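PDB 5MQO: Non-reducing end beta-L-arabinofuranosidase from Bacteroides thetaiotaomicron, which probably hydrolyses glycosidic bonds in plant pectin, acting as a GH127 aceric acidase. Local coordinates for residues N48-E53 with Y509-N514; G387-N392 with Q470-T475; S415-I420 with P678-G683. One frame throughout, in Å; residues are numbered along the deposited sequence.

Contact 1: N48-E53 with Y509-N514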
ATOM      1  N   ASN A  48      -5.748 -20.004  -4.568  1.00 70.62           N
ATOM      2  CA  ASN A  48      -7.203 -20.263  -4.419  1.00 76.28           C
ATOM      3  C   ASN A  48      -7.832 -19.470  -3.304  1.00 77.83           C
ATOM      4  O   ASN A  48      -8.213 -20.049  -2.289  1.00 85.71           O
ATOM      5  CB  ASN A  48      -7.472 -21.755  -4.101  1.00 78.48           C
ATOM      6  CG  ASN A  48      -6.768 -22.693  -5.054  1.00 85.70           C
ATOM      7  OD1 ASN A  48      -6.963 -22.630  -6.274  1.00 88.46           O
ATOM      8  ND2 ASN A  48      -5.920 -23.563  -4.506  1.00 88.20           N
ATOM      9  N   GLY A  49      -7.977 -18.167  -3.455  1.00 73.89           N
ATOM     10  CA  GLY A  49      -8.726 -17.435  -2.438  1.00 71.37           C
ATOM     11  C   GLY A  49      -8.926 -15.995  -2.798  1.00 69.73           C
ATOM     12  O   GLY A  49      -9.095 -15.669  -3.980  1.00 70.00           O
ATOM     13  N   PHE A  50      -8.895 -15.141  -1.773  1.00 67.26           N
ATOM     14  CA  PHE A  50      -9.036 -13.692  -1.921  1.00 63.86           C
ATOM     15  C   PHE A  50      -8.176 -13.183  -3.085  1.00 65.47           C
ATOM     16  O   PHE A  50      -8.690 -12.582  -4.038  1.00 67.99           O
ATOM     17  CB  PHE A  50      -8.660 -12.968  -0.615  1.00 60.33           C
ATOM     18  CG  PHE A  50      -9.010 -11.499  -0.601  1.00 59.57           C
ATOM     19  CD1 PHE A  50      -8.210 -10.552  -1.224  1.00 57.96           C
ATOM     20  CD2 PHE A  50     -10.157 -11.055   0.047  1.00 60.45           C
ATOM     21  CE1 PHE A  50      -8.548  -9.202  -1.197  1.00 56.31           C
ATOM     22  CE2 PHE A  50     -10.491  -9.708   0.091  1.00 57.90           C
ATOM     23  CZ  PHE A  50      -9.685  -8.780  -0.536  1.00 56.48           C
ATOM     24  N   TRP A  51      -6.872 -13.436  -3.017  1.00 64.69           N
ATOM     25  CA  TRP A  51      -5.939 -12.760  -3.928  1.00 62.13           C
ATOM     26  C   TRP A  51      -5.846 -13.409  -5.298  1.00 60.90           C
ATOM     27  O   TRP A  51      -5.646 -12.717  -6.297  1.00 60.38           O
ATOM     28  CB  TRP A  51      -4.549 -12.576  -3.287  1.00 61.44           C
ATOM     29  CG  TRP A  51      -4.502 -11.428  -2.273  1.00 59.70           C
ATOM     30  CD1 TRP A  51      -4.375 -11.525  -0.919  1.00 58.63           C
ATOM     31  CD2 TRP A  51      -4.597 -10.030  -2.564  1.00 58.12           C
ATOM     32  NE1 TRP A  51      -4.385 -10.275  -0.345  1.00 57.57           N
ATOM     33  CE2 TRP A  51      -4.520  -9.339  -1.327  1.00 56.77           C
ATOM     34  CE3 TRP A  51      -4.720  -9.296  -3.747  1.00 56.59           C
ATOM     35  CZ2 TRP A  51      -4.580  -7.964  -1.236  1.00 56.62           C
ATOM     36  CZ3 TRP A  51      -4.781  -7.913  -3.658  1.00 58.73           C
ATOM     37  CH2 TRP A  51      -4.709  -7.257  -2.406  1.00 58.35           C
ATOM     38  N   GLY A  52      -5.977 -14.728  -5.345  1.00 61.69           N
ATOM     39  CA  GLY A  52      -6.151 -15.434  -6.611  1.00 62.41           C
ATOM     40  C   GLY A  52      -7.285 -14.850  -7.441  1.00 62.13           C
ATOM     41  O   GLY A  52      -7.120 -14.577  -8.662  1.00 60.15           O
ATOM     42  N   GLU A  53      -8.423 -14.647  -6.763  1.00 61.71           N
ATOM     43  CA  GLU A  53      -9.625 -14.078  -7.381  1.00 61.59           C
ATOM     44  C   GLU A  53      -9.387 -12.642  -7.865  1.00 62.37           C
ATOM     45  O   GLU A  53      -9.648 -12.331  -9.036  1.00 67.46           O
ATOM     46  CB  GLU A  53     -10.811 -14.137  -6.428  1.00 61.28           C
ATOM     47  CG  GLU A  53     -12.146 -13.813  -7.075  1.00 62.50           C
ATOM     48  CD  GLU A  53     -13.222 -13.544  -6.051  1.00 64.22           C
ATOM     49  OE1 GLU A  53     -13.851 -14.514  -5.545  1.00 65.46           O
ATOM     50  OE2 GLU A  53     -13.429 -12.346  -5.762  1.00 63.62           O
ATOM     51  N   TYR A 509      -7.879 -16.837   4.449  1.00 64.62           N
ATOM     52  CA  TYR A 509      -7.492 -15.458   4.820  1.00 63.29           C
ATOM     53  C   TYR A 509      -7.752 -14.522   3.635  1.00 62.55           C
ATOM     54  O   TYR A 509      -7.582 -14.942   2.485  1.00 64.09           O
ATOM     55  CB  TYR A 509      -5.992 -15.428   5.185  1.00 63.11           C
ATOM     56  CG  TYR A 509      -5.502 -14.268   6.040  1.00 63.71           C
ATOM     57  CD1 TYR A 509      -5.497 -14.340   7.437  1.00 63.42           C
ATOM     58  CD2 TYR A 509      -5.002 -13.124   5.461  1.00 61.81           C
ATOM     59  CE1 TYR A 509      -5.025 -13.286   8.212  1.00 62.97           C
ATOM     60  CE2 TYR A 509      -4.537 -12.076   6.236  1.00 62.59           C
ATOM     61  CZ  TYR A 509      -4.548 -12.150   7.605  1.00 61.37           C
ATOM     62  OH  TYR A 509      -4.078 -11.073   8.332  1.00 59.25           O
ATOM     63  N   PRO A 510      -8.216 -13.295   3.871  1.00 59.11           N
ATOM     64  CA  PRO A 510      -8.502 -12.714   5.181  1.00 59.14           C
ATOM     65  C   PRO A 510      -9.826 -13.142   5.858  1.00 59.42           C
ATOM     66  O   PRO A 510     -10.111 -12.672   6.966  1.00 57.02           O
ATOM     67  CB  PRO A 510      -8.565 -11.227   4.853  1.00 59.18           C
ATOM     68  CG  PRO A 510      -9.216 -11.211   3.510  1.00 59.67           C
ATOM     69  CD  PRO A 510      -8.720 -12.445   2.785  1.00 59.59           C
ATOM     70  N   TRP A 511     -10.608 -14.021   5.224  1.00 59.04           N
ATOM     71  CA  TRP A 511     -11.930 -14.351   5.729  1.00 57.44           C
ATOM     72  C   TRP A 511     -11.858 -15.191   6.987  1.00 59.36           C
ATOM     73  O   TRP A 511     -12.754 -15.110   7.799  1.00 60.15           O
ATOM     74  CB  TRP A 511     -12.782 -15.020   4.665  1.00 56.75           C
ATOM     75  CG  TRP A 511     -12.825 -14.264   3.375  1.00 58.21           C
ATOM     76  CD1 TRP A 511     -12.544 -14.753   2.144  1.00 60.21           C
ATOM     77  CD2 TRP A 511     -13.137 -12.881   3.189  1.00 59.98           C
ATOM     78  NE1 TRP A 511     -12.655 -13.770   1.194  1.00 59.58           N
ATOM     79  CE2 TRP A 511     -13.022 -12.610   1.812  1.00 60.38           C
ATOM     80  CE3 TRP A 511     -13.503 -11.839   4.053  1.00 60.30           C
ATOM     81  CZ2 TRP A 511     -13.269 -11.350   1.274  1.00 61.89           C
ATOM     82  CZ3 TRP A 511     -13.746 -10.586   3.519  1.00 60.66           C
ATOM     83  CH2 TRP A 511     -13.639 -10.352   2.139  1.00 61.06           C
ATOM     84  N   GLU A 512     -10.794 -15.982   7.145  1.00 62.38           N
ATOM     85  CA  GLU A 512     -10.555 -16.820   8.336  1.00 63.75           C
ATOM     86  C   GLU A 512      -9.084 -16.790   8.670  1.00 61.44           C
ATOM     87  O   GLU A 512      -8.254 -16.502   7.808  1.00 62.43           O
ATOM     88  CB  GLU A 512     -10.967 -18.271   8.087  1.00 67.75           C
ATOM     89  CG  GLU A 512     -12.403 -18.435   7.598  1.00 73.62           C
ATOM     90  CD  GLU A 512     -12.836 -19.889   7.454  1.00 77.24           C
ATOM     91  OE1 GLU A 512     -12.452 -20.566   6.463  1.00 73.39           O
ATOM     92  OE2 GLU A 512     -13.600 -20.343   8.336  1.00 81.88           O
ATOM     93  N   GLY A 513      -8.760 -17.113   9.911  1.00 60.65           N
ATOM     94  CA  GLY A 513      -7.405 -16.944  10.432  1.00 61.78           C
ATOM     95  C   GLY A 513      -6.619 -18.238  10.547  1.00 63.17           C
ATOM     96  O   GLY A 513      -5.769 -18.335  11.437  1.00 64.92           O
ATOM     97  N   ASN A 514      -6.882 -19.208   9.662  1.00 61.46           N
ATOM     98  CA  ASN A 514      -6.192 -20.499   9.689  1.00 63.84           C
ATOM     99  C   ASN A 514      -5.257 -20.616   8.528  1.00 61.76           C
ATOM    100  O   ASN A 514      -5.709 -20.623   7.383  1.00 61.61           O
ATOM    101  CB  ASN A 514      -7.182 -21.659   9.606  1.00 69.54           C
ATOM    102  CG  ASN A 514      -8.211 -21.614  10.706  1.00 75.98           C
ATOM    103  OD1 ASN A 514      -7.869 -21.517  11.890  1.00 82.16           O
ATOM    104  ND2 ASN A 514      -9.485 -21.637  10.325  1.00 80.37           N
TER
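Phe50 sets CG anti to its own backbone N (chi1 -170°), which carries the ring out toward the 509-514 loop, while Trp511 keeps CG beside its backbone N (chi1 -51°) and brings the six-membered part of its indole back to meet it. The two side chains cross at about a right angle. Trp511 CZ2 sits at the edge of the phenyl ring, 3.4 Å from Phe50 CD2, and the two rings meet obliquely, their planes at 50°. Pro510, entered through a cis peptide bond, touches both: its CD lies 3.4 Å from Phe50 CB, and its CG stands 4.2 Å above the Trp511 ring plane, over the ring centre. On its other flank Phe50 places CD1 over a face of the Trp51 ring, near the rim. Tyr413 meets Phe50 edge-to-face, and Tyr680 also packs on it, so the ring is buried among aromatics. Gly49 is the N-cap residue, and its O takes the bond from Glu53 N (3.0 Å). The arrangement is an apolar interdomain joint, in which the first turn of helix 50-69 of the helical GH127 catalytic domain rests on a strand-connecting loop of the β-rich middle domain.

Contact 2: G387-N392 with Q470-T475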
ATOM      1  N   GLY A 387       2.146   4.885  -1.173  1.00 48.25           N
ATOM      2  CA  GLY A 387       3.390   5.436  -0.675  1.00 47.89           C
ATOM      3  C   GLY A 387       3.687   4.967   0.733  1.00 47.34           C
ATOM      4  O   GLY A 387       4.778   4.487   1.006  1.00 47.04           O
ATOM      5  N   ASN A 388       2.708   5.104   1.622  1.00 47.56           N
ATOM      6  CA  ASN A 388       2.841   4.625   2.996  1.00 46.81           C
ATOM      7  C   ASN A 388       3.144   3.108   3.008  1.00 47.60           C
ATOM      8  O   ASN A 388       3.924   2.639   3.838  1.00 49.32           O
ATOM      9  CB  ASN A 388       1.569   4.915   3.773  1.00 44.59           C
ATOM     10  CG  ASN A 388       1.737   4.765   5.279  1.00 45.11           C
ATOM     11  OD1 ASN A 388       2.794   5.057   5.864  1.00 45.83           O
ATOM     12  ND2 ASN A 388       0.661   4.350   5.930  1.00 45.62           N
ATOM     13  N   MET A 389       2.543   2.362   2.085  1.00 46.88           N
ATOM     14  CA  MET A 389       2.771   0.928   1.977  1.00 48.75           C
ATOM     15  C   MET A 389       4.233   0.595   1.609  1.00 48.99           C
ATOM     16  O   MET A 389       4.868  -0.217   2.261  1.00 47.98           O
ATOM     17  CB  MET A 389       1.837   0.354   0.922  1.00 50.51           C
ATOM     18  CG  MET A 389       1.991  -1.139   0.725  1.00 52.81           C
ATOM     19  SD  MET A 389       1.027  -1.779  -0.638  1.00 53.79           S
ATOM     20  CE  MET A 389       1.905  -3.297  -0.908  1.00 55.54           C
ATOM     21  N   LEU A 390       4.730   1.238   0.555  1.00 50.14           N
ATOM     22  CA  LEU A 390       6.095   1.088   0.087  1.00 50.46           C
ATOM     23  C   LEU A 390       7.136   1.659   1.081  1.00 49.78           C
ATOM     24  O   LEU A 390       8.212   1.105   1.211  1.00 47.48           O
ATOM     25  CB  LEU A 390       6.257   1.756  -1.261  1.00 51.67           C
ATOM     26  CG  LEU A 390       5.466   1.293  -2.486  1.00 53.66           C
ATOM     27  CD1 LEU A 390       5.631   2.322  -3.615  1.00 55.40           C
ATOM     28  CD2 LEU A 390       5.890  -0.068  -2.985  1.00 54.85           C
ATOM     29  N   PHE A 391       6.822   2.755   1.773  1.00 49.66           N
ATOM     30  CA  PHE A 391       7.657   3.215   2.903  1.00 48.87           C
ATOM     31  C   PHE A 391       7.779   2.077   3.923  1.00 49.06           C
ATOM     32  O   PHE A 391       8.885   1.666   4.286  1.00 49.48           O
ATOM     33  CB  PHE A 391       7.082   4.499   3.537  1.00 48.41           C
ATOM     34  CG  PHE A 391       7.828   5.013   4.770  1.00 48.42           C
ATOM     35  CD1 PHE A 391       9.221   4.934   4.895  1.00 48.47           C
ATOM     36  CD2 PHE A 391       7.124   5.644   5.793  1.00 48.67           C
ATOM     37  CE1 PHE A 391       9.887   5.430   6.021  1.00 47.57           C
ATOM     38  CE2 PHE A 391       7.792   6.143   6.928  1.00 49.53           C
ATOM     39  CZ  PHE A 391       9.179   6.019   7.043  1.00 48.88           C
ATOM     40  N   ASN A 392       6.648   1.508   4.319  1.00 47.97           N
ATOM     41  CA  ASN A 392       6.685   0.518   5.380  1.00 48.92           C
ATOM     42  C   ASN A 392       7.392  -0.774   4.956  1.00 48.27           C
ATOM     43  O   ASN A 392       7.972  -1.487   5.782  1.00 46.69           O
ATOM     44  CB  ASN A 392       5.282   0.224   5.897  1.00 48.10           C
ATOM     45  CG  ASN A 392       4.847   1.214   6.927  1.00 48.70           C
ATOM     46  OD1 ASN A 392       5.001   0.998   8.123  1.00 48.44           O
ATOM     47  ND2 ASN A 392       4.330   2.334   6.469  1.00 50.44           N
ATOM     48  N   GLN A 470       1.497 -10.215  -4.711  1.00 52.66           N
ATOM     49  CA  GLN A 470       2.265 -11.464  -4.417  1.00 53.36           C
ATOM     50  C   GLN A 470       3.718 -11.265  -4.020  1.00 52.24           C
ATOM     51  O   GLN A 470       4.257 -12.100  -3.287  1.00 53.94           O
ATOM     52  CB  GLN A 470       2.212 -12.493  -5.556  1.00 53.65           C
ATOM     53  CG  GLN A 470       2.815 -12.037  -6.887  1.00 53.76           C
ATOM     54  CD  GLN A 470       1.872 -11.177  -7.684  1.00 53.53           C
ATOM     55  OE1 GLN A 470       0.697 -11.021  -7.316  1.00 58.40           O
ATOM     56  NE2 GLN A 470       2.368 -10.595  -8.767  1.00 52.58           N
ATOM     57  N   ASN A 471       4.333 -10.174  -4.498  1.00 51.26           N
ATOM     58  CA  ASN A 471       5.714  -9.832  -4.175  1.00 49.85           C
ATOM     59  C   ASN A 471       5.893  -9.286  -2.781  1.00 49.81           C
ATOM     60  O   ASN A 471       7.023  -8.976  -2.418  1.00 48.86           O
ATOM     61  CB  ASN A 471       6.260  -8.812  -5.156  1.00 51.78           C
ATOM     62  CG  ASN A 471       6.516  -9.404  -6.503  1.00 52.28           C
ATOM     63  OD1 ASN A 471       7.580  -9.998  -6.737  1.00 54.92           O
ATOM     64  ND2 ASN A 471       5.565  -9.253  -7.401  1.00 50.66           N
ATOM     65  N   TYR A 472       4.799  -9.172  -2.016  1.00 50.30           N
ATOM     66  CA  TYR A 472       4.813  -8.780  -0.600  1.00 51.09           C
ATOM     67  C   TYR A 472       4.501  -9.936   0.415  1.00 53.13           C
ATOM     68  O   TYR A 472       4.460  -9.719   1.636  1.00 50.85           O
ATOM     69  CB  TYR A 472       3.825  -7.595  -0.427  1.00 52.37           C
ATOM     70  CG  TYR A 472       4.253  -6.378  -1.243  1.00 50.72           C
ATOM     71  CD1 TYR A 472       5.158  -5.471  -0.715  1.00 49.99           C
ATOM     72  CD2 TYR A 472       3.820  -6.190  -2.562  1.00 50.25           C
ATOM     73  CE1 TYR A 472       5.621  -4.409  -1.464  1.00 51.51           C
ATOM     74  CE2 TYR A 472       4.277  -5.117  -3.326  1.00 50.42           C
ATOM     75  CZ  TYR A 472       5.176  -4.218  -2.770  1.00 50.54           C
ATOM     76  OH  TYR A 472       5.627  -3.120  -3.469  1.00 47.93           O
ATOM     77  N   ALA A 473       4.322 -11.166  -0.071  1.00 54.75           N
ATOM     78  CA  ALA A 473       3.846 -12.249   0.798  1.00 53.86           C
ATOM     79  C   ALA A 473       4.932 -12.739   1.722  1.00 54.27           C
ATOM     80  O   ALA A 473       4.642 -13.001   2.868  1.00 54.88           O
ATOM     81  CB  ALA A 473       3.295 -13.396  -0.016  1.00 55.06           C
ATOM     82  N   TYR A 474       6.175 -12.822   1.235  1.00 55.14           N
ATOM     83  CA  TYR A 474       7.296 -13.336   2.032  1.00 55.14           C
ATOM     84  C   TYR A 474       8.526 -12.427   1.937  1.00 57.09           C
ATOM     85  O   TYR A 474       8.663 -11.639   1.001  1.00 62.21           O
ATOM     86  CB  TYR A 474       7.733 -14.737   1.546  1.00 54.62           C
ATOM     87  CG  TYR A 474       6.677 -15.838   1.489  1.00 54.49           C
ATOM     88  CD1 TYR A 474       6.402 -16.651   2.605  1.00 56.07           C
ATOM     89  CD2 TYR A 474       5.994 -16.119   0.300  1.00 53.66           C
ATOM     90  CE1 TYR A 474       5.440 -17.672   2.548  1.00 54.34           C
ATOM     91  CE2 TYR A 474       5.044 -17.133   0.239  1.00 53.91           C
ATOM     92  CZ  TYR A 474       4.770 -17.903   1.364  1.00 53.46           C
ATOM     93  OH  TYR A 474       3.830 -18.888   1.293  1.00 52.76           O
ATOM     94  N   THR A 475       9.434 -12.543   2.896  1.00 56.37           N
ATOM     95  CA  THR A 475      10.806 -12.104   2.684  1.00 56.58           C
ATOM     96  C   THR A 475      11.756 -13.199   3.106  1.00 56.34           C
ATOM     97  O   THR A 475      11.366 -14.154   3.782  1.00 56.50           O
ATOM     98  CB  THR A 475      11.125 -10.866   3.522  1.00 57.79           C
ATOM     99  OG1 THR A 475      10.730 -11.124   4.872  1.00 57.73           O
ATOM    100  CG2 THR A 475      10.394  -9.610   2.980  1.00 57.61           C
TER
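Tyr472 and Met389 form a Met-aromatic contact between helix 382-399 of the catalytic domain and the 3-10 turn that leads into strand 474-477. Tyr472 can be followed outward from CB, which heads for the helix. Its CG lies beside the backbone N (chi1 -62°), and from there the whole ring slides under the Met389 methyl. CG, CD1, CD2, CE1, CE2 and CZ are all nearly equidistant from Met389 CE, with CD2 at 3.8 Å. That evenness means the methyl is centred: CE stands 3.6 Å from the ring centroid and only 2° off the normal, a CH-pi contact made head-on. Met389 reaches this point because its chain is fully extended; SD stays behind its methyl, 5.3 Å from the same centroid. At the tip, Tyr472 OH comes close to a Leu390 methyl, CD2, at 3.1 Å. Trp393, also on the helix, meets the tyrosine ring edge-to-face. Cut back to an alanine, this tyrosine position would probably leave the Met389 methyl without its aromatic floor and Trp393 without its edge-to-face partner. One turn of the helix carries an extra tie on the side of Asn388: its O accepts both Asn392 N, at 3.0 Å, and Asn392 ND2, which arrives from the opposite face of the carbonyl plane at 2.7 Å in an almost straight bond (176°).

Contact 3: S415-I420 with P678-G683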
ATOM      1  N   SER A 415      -6.681   0.777   1.911  1.00 50.60           N
ATOM      2  CA  SER A 415      -6.509   2.066   1.242  1.00 49.85           C
ATOM      3  C   SER A 415      -5.819   2.014  -0.113  1.00 51.02           C
ATOM      4  O   SER A 415      -5.557   3.050  -0.705  1.00 52.95           O
ATOM      5  CB  SER A 415      -5.786   3.018   2.180  1.00 49.18           C
ATOM      6  OG  SER A 415      -4.590   2.469   2.686  1.00 51.92           O
ATOM      7  N   VAL A 416      -5.559   0.818  -0.619  1.00 52.32           N
ATOM      8  CA  VAL A 416      -4.992   0.624  -1.963  1.00 53.40           C
ATOM      9  C   VAL A 416      -6.007  -0.176  -2.789  1.00 52.86           C
ATOM     10  O   VAL A 416      -6.457   0.281  -3.847  1.00 52.17           O
ATOM     11  CB  VAL A 416      -3.640  -0.118  -1.873  1.00 54.23           C
ATOM     12  CG1 VAL A 416      -3.108  -0.485  -3.248  1.00 55.62           C
ATOM     13  CG2 VAL A 416      -2.628   0.737  -1.133  1.00 54.30           C
ATOM     14  N   LEU A 417      -6.386  -1.350  -2.282  1.00 50.12           N
ATOM     15  CA  LEU A 417      -7.409  -2.153  -2.907  1.00 49.88           C
ATOM     16  C   LEU A 417      -8.759  -1.411  -2.979  1.00 51.70           C
ATOM     17  O   LEU A 417      -9.574  -1.677  -3.882  1.00 53.59           O
ATOM     18  CB  LEU A 417      -7.528  -3.493  -2.177  1.00 49.17           C
ATOM     19  CG  LEU A 417      -8.548  -4.535  -2.636  1.00 48.44           C
ATOM     20  CD1 LEU A 417      -8.318  -5.025  -4.054  1.00 49.46           C
ATOM     21  CD2 LEU A 417      -8.516  -5.694  -1.674  1.00 48.09           C
ATOM     22  N   SER A 418      -8.996  -0.464  -2.071  1.00 50.61           N
ATOM     23  CA  SER A 418     -10.222   0.358  -2.141  1.00 50.39           C
ATOM     24  C   SER A 418     -10.238   1.257  -3.372  1.00 50.40           C
ATOM     25  O   SER A 418     -11.277   1.712  -3.808  1.00 48.60           O
ATOM     26  CB  SER A 418     -10.331   1.236  -0.910  1.00 48.50           C
ATOM     27  OG  SER A 418      -9.282   2.181  -0.931  1.00 48.82           O
ATOM     28  N   GLY A 419      -9.060   1.527  -3.906  1.00 52.32           N
ATOM     29  CA  GLY A 419      -8.909   2.392  -5.050  1.00 54.98           C
ATOM     30  C   GLY A 419      -9.428   1.894  -6.381  1.00 56.46           C
ATOM     31  O   GLY A 419      -9.493   2.687  -7.338  1.00 59.13           O
ATOM     32  N   ILE A 420      -9.777   0.606  -6.457  1.00 55.64           N
ATOM     33  CA  ILE A 420     -10.244  -0.010  -7.692  1.00 54.72           C
ATOM     34  C   ILE A 420     -11.554  -0.708  -7.396  1.00 53.96           C
ATOM     35  O   ILE A 420     -11.782  -1.141  -6.280  1.00 51.97           O
ATOM     36  CB  ILE A 420      -9.186  -0.992  -8.284  1.00 55.06           C
ATOM     37  CG1 ILE A 420      -9.443  -1.242  -9.785  1.00 55.46           C
ATOM     38  CG2 ILE A 420      -9.096  -2.302  -7.484  1.00 55.10           C
ATOM     39  CD1 ILE A 420      -8.437  -2.175 -10.465  1.00 55.38           C
ATOM     40  N   PRO A 678     -16.778  -4.948   4.002  1.00 59.27           N
ATOM     41  CA  PRO A 678     -15.427  -4.409   4.059  1.00 58.70           C
ATOM     42  C   PRO A 678     -15.336  -3.082   3.337  1.00 55.61           C
ATOM     43  O   PRO A 678     -15.981  -2.899   2.301  1.00 56.89           O
ATOM     44  CB  PRO A 678     -14.597  -5.465   3.323  1.00 59.48           C
ATOM     45  CG  PRO A 678     -15.392  -6.713   3.465  1.00 60.46           C
ATOM     46  CD  PRO A 678     -16.792  -6.225   3.289  1.00 60.26           C
ATOM     47  N   TYR A 679     -14.562  -2.166   3.900  1.00 51.29           N
ATOM     48  CA  TYR A 679     -14.389  -0.856   3.306  1.00 49.58           C
ATOM     49  C   TYR A 679     -13.961  -0.976   1.878  1.00 50.45           C
ATOM     50  O   TYR A 679     -14.567  -0.328   1.022  1.00 51.36           O
ATOM     51  CB  TYR A 679     -13.369  -0.048   4.081  1.00 47.78           C
ATOM     52  CG  TYR A 679     -13.013   1.290   3.512  1.00 45.07           C
ATOM     53  CD1 TYR A 679     -13.905   2.373   3.583  1.00 45.12           C
ATOM     54  CD2 TYR A 679     -11.767   1.496   2.952  1.00 43.35           C
ATOM     55  CE1 TYR A 679     -13.551   3.627   3.069  1.00 45.07           C
ATOM     56  CE2 TYR A 679     -11.394   2.740   2.455  1.00 43.94           C
ATOM     57  CZ  TYR A 679     -12.280   3.803   2.508  1.00 44.70           C
ATOM     58  OH  TYR A 679     -11.872   5.005   1.997  1.00 44.32           O
ATOM     59  N   TYR A 680     -12.975  -1.837   1.593  1.00 50.32           N
ATOM     60  CA  TYR A 680     -12.429  -1.900   0.246  1.00 49.17           C
ATOM     61  C   TYR A 680     -13.533  -2.138  -0.784  1.00 49.75           C
ATOM     62  O   TYR A 680     -13.486  -1.577  -1.865  1.00 49.72           O
ATOM     63  CB  TYR A 680     -11.336  -2.966   0.121  1.00 50.15           C
ATOM     64  CG  TYR A 680     -11.835  -4.378  -0.077  1.00 49.00           C
ATOM     65  CD1 TYR A 680     -12.102  -4.870  -1.336  1.00 47.53           C
ATOM     66  CD2 TYR A 680     -12.021  -5.223   1.010  1.00 50.04           C
ATOM     67  CE1 TYR A 680     -12.558  -6.163  -1.502  1.00 48.96           C
ATOM     68  CE2 TYR A 680     -12.488  -6.520   0.850  1.00 49.22           C
ATOM     69  CZ  TYR A 680     -12.756  -6.972  -0.403  1.00 48.38           C
ATOM     70  OH  TYR A 680     -13.196  -8.236  -0.552  1.00 49.78           O
ATOM     71  N   ALA A 681     -14.524  -2.954  -0.426  1.00 49.43           N
ATOM     72  CA  ALA A 681     -15.674  -3.260  -1.286  1.00 49.71           C
ATOM     73  C   ALA A 681     -16.798  -2.196  -1.300  1.00 51.70           C
ATOM     74  O   ALA A 681     -17.854  -2.443  -1.914  1.00 50.55           O
ATOM     75  CB  ALA A 681     -16.272  -4.595  -0.865  1.00 50.27           C
ATOM     76  N   TRP A 682     -16.604  -1.031  -0.661  1.00 51.73           N
ATOM     77  CA  TRP A 682     -17.647  -0.008  -0.693  1.00 52.61           C
ATOM     78  C   TRP A 682     -17.819   0.530  -2.114  1.00 54.28           C
ATOM     79  O   TRP A 682     -16.929   0.379  -2.961  1.00 51.82           O
ATOM     80  CB  TRP A 682     -17.441   1.106   0.349  1.00 51.17           C
ATOM     81  CG  TRP A 682     -16.759   2.304  -0.084  1.00 49.90           C
ATOM     82  CD1 TRP A 682     -15.437   2.506  -0.104  1.00 50.49           C
ATOM     83  CD2 TRP A 682     -17.359   3.515  -0.527  1.00 50.88           C
ATOM     84  NE1 TRP A 682     -15.153   3.759  -0.534  1.00 49.98           N
ATOM     85  CE2 TRP A 682     -16.320   4.406  -0.815  1.00 49.60           C
ATOM     86  CE3 TRP A 682     -18.688   3.934  -0.726  1.00 52.03           C
ATOM     87  CZ2 TRP A 682     -16.548   5.723  -1.280  1.00 51.29           C
ATOM     88  CZ3 TRP A 682     -18.918   5.236  -1.205  1.00 51.34           C
ATOM     89  CH2 TRP A 682     -17.848   6.116  -1.469  1.00 51.00           C
ATOM     90  N   GLY A 683     -19.000   1.097  -2.360  1.00 56.46           N
ATOM     91  CA  GLY A 683     -19.312   1.758  -3.609  1.00 57.92           C
ATOM     92  C   GLY A 683     -19.300   0.869  -4.836  1.00 59.57           C
ATOM     93  O   GLY A 683     -18.951   1.340  -5.892  1.00 62.48           O
TER
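A domain junction of the GH127 fold is closed here: the 3-10 turn 417-419, which follows helix 402-416 of the catalytic domain, lies against a loop of the C-terminal β-domain, and Leu417 and Ser418 meet Tyr679 and Tyr680. The backbones come very near each other, with Ser418 CA 4.0 Å from Tyr680 CA, so Ser418 sits close against the Tyr680 main chain, while the rings and Leu417 supply the rest. Leu417 and Tyr680 run alongside, pointing the same way. With Leu417 CG anti to its backbone N (chi1 180°), the methyl CD2 comes over one face of the tyrosine ring, 3.7 Å from Tyr680 CD1, and makes a CH-pi contact 25° off the ring normal. Ala681 CB lies against the opposite face near the rim, and the ring is thus held between two aliphatic groups. Ser418 is wedged in the fork of the two tyrosines: its CB is 3.8 Å from Tyr679 CE2 and 3.9 Å from Tyr680 CA. The buried polar ends are satisfied nearby, Ser418 OG by a hydrogen bond with Asn431 OD1 and Tyr679 OH by one with the carbonyl of Pro432. Arg449 links the two sides, bonding to both Ser418 O and Trp682 O while lying in a cation-pi contact with Trp682. Each partner is a tight turn in itself: Gly419 N bonds to Val416 O at 2.9 Å, and across the junction Trp682 N bonds to Tyr679 O at 2.7 Å.

In the fold
All three contacts are buried, none on the surface; the centre of contact 2 lies about 7 Å from the centre of the chain, those of contacts 3 and 1 about 12 and 18 Å. Contacts 1 and 3 join into one apolar region, where Phe50 CZ lies 3.5 Å from Leu417 CD2 and Tyr680 OH packs on both Phe50 and Trp511. There the catalytic domain meets the middle domain through a helix start (contact 1) and the C-terminal domain through a 3-10 turn (contact 3). Contact 2 touches neither. Contacts 2 and 3 each set a methyl over a tyrosine face, centred in contact 2, tilted in contact 3, where close backbones and flanking polar bonds are added; contact 1 packs rings and proline.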